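Local coordinates for protein dnab-like replicative helicase (Bacillus phage SPP1, PDB 3BH0) that probably unwinds duplex DNA in the 5'-3' direction at the phage replication fork, driven by ATP hydrolysis in its C-terminal ATPase domain, at residues E137-G140 with K141-M144. Sequence-based numbering, arbitrary orientation.
Sequences EDWG and KLSM
The carbonyl oxygens of Asp138, Trp139 and Gly140 accept hydrogen bonds from the backbone N-H groups of Leu142, Ser143 and Met144, which forms the first turn of helix 139-150. All three bonds are of the i to i+4 kind. Leu142 N lies 3.0 Å from Asp138 O, with an N-H...O angle of 158°. Ser143 N is 3.1 Å from Trp139 O. Met144 N reaches Gly140 O at 2.9 Å.

Carbon atoms also pack against these oxygens. Lys141 CB comes to 3.2 Å from Asp138 O, beside the bond to Leu142. Met144 CB lies equally near Gly140 O.

The charged pair is Asp138 and Lys141. Asp138 OD1 and Lys141 NZ stand 4.4 Å apart, too far for a salt bridge. The outstretched lysine chain carries NZ to the carbonyl oxygen of Ser121, its hydrogen-bond partner, while Asp138 turns OD2 back to the N-H of Ser136.

Apolar contact is slight. The CD2 methyl of Leu142 approaches the six-membered part of the Trp139 indole obliquely, 4.4 Å from CE3. Leu142 CG is anti to the backbone N (chi1 170°), which carries the CD2 branch towards the indole. Arg131, from helix 131-134, makes a cation-pi contact with the same indole and touches Leu142, and Ile122 packs on Lys141 and Leu142.

This is a surface helix start in the DnaB-like C-terminal ATPase domain, its centre about 27 Å from the centre of the chain. Backbone bonds define the turn. Asp138 and Lys141 probably attract each other weakly across it, while the lysine's hydrogen bond joins the helix start to an earlier loop and the aspartate's stays local.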
# COMPACT_ATOMS: atom_id res chain seq x y z
N GLU A 137 0.68 19.41 26.41
CA GLU A 137 0.00 18.24 26.97
C GLU A 137 -0.37 17.28 25.84
O GLU A 137 -1.54 16.90 25.66
CB GLU A 137 -1.22 18.67 27.79
CG GLU A 137 -0.87 19.31 29.15
CD GLU A 137 -0.16 20.67 29.02
OE1 GLU A 137 -0.45 21.43 28.07
OE2 GLU A 137 0.67 20.99 29.90
N ASP A 138 0.67 16.90 25.08
CA ASP A 138 0.59 15.98 23.95
C ASP A 138 1.00 14.57 24.39
O ASP A 138 1.03 13.65 23.56
CB ASP A 138 1.54 16.43 22.83
CG ASP A 138 1.32 17.86 22.40
OD1 ASP A 138 0.24 18.16 21.84
OD2 ASP A 138 2.24 18.69 22.59
N TRP A 139 1.32 14.41 25.67
CA TRP A 139 1.83 13.13 26.19
C TRP A 139 0.73 12.09 26.36
O TRP A 139 1.01 10.88 26.37
CB TRP A 139 2.59 13.34 27.50
CG TRP A 139 3.75 14.26 27.35
CD1 TRP A 139 3.73 15.62 27.44
CD2 TRP A 139 5.10 13.89 27.07
NE1 TRP A 139 4.99 16.12 27.24
CE2 TRP A 139 5.86 15.08 27.01
CE3 TRP A 139 5.76 12.66 26.87
CZ2 TRP A 139 7.23 15.09 26.76
CZ3 TRP A 139 7.13 12.67 26.61
CH2 TRP A 139 7.85 13.88 26.56
N GLY A 140 -0.50 12.56 26.50
CA GLY A 140 -1.68 11.70 26.53
C GLY A 140 -1.94 11.13 25.15
O GLY A 140 -2.27 9.95 25.01
N LYS A 141 -1.79 11.99 24.14
CA LYS A 141 -1.78 11.58 22.74
C LYS A 141 -0.71 10.51 22.46
O LYS A 141 -1.02 9.46 21.91
CB LYS A 141 -1.56 12.79 21.82
CG LYS A 141 -2.76 13.68 21.63
CD LYS A 141 -2.34 14.94 20.90
CE LYS A 141 -3.55 15.72 20.43
NZ LYS A 141 -3.15 16.78 19.46
N LEU A 142 0.53 10.80 22.84
CA LEU A 142 1.67 9.91 22.59
C LEU A 142 1.48 8.51 23.17
O LEU A 142 1.83 7.52 22.54
CB LEU A 142 2.98 10.52 23.09
CG LEU A 142 4.23 9.62 23.10
CD1 LEU A 142 5.41 10.33 22.48
CD2 LEU A 142 4.58 9.13 24.51
N SER A 143 0.93 8.45 24.39
CA SER A 143 0.67 7.19 25.08
C SER A 143 -0.56 6.49 24.50
O SER A 143 -0.61 5.26 24.45
CB SER A 143 0.51 7.43 26.58
OG SER A 143 0.27 6.21 27.26
N MET A 144 -1.54 7.28 24.06
CA MET A 144 -2.69 6.79 23.30
C MET A 144 -2.21 6.18 21.98
O MET A 144 -2.56 5.05 21.65
CB MET A 144 -3.71 7.92 23.06
CG MET A 144 -4.97 7.54 22.26
SD MET A 144 -4.92 7.93 20.48
CE MET A 144 -4.87 9.73 20.50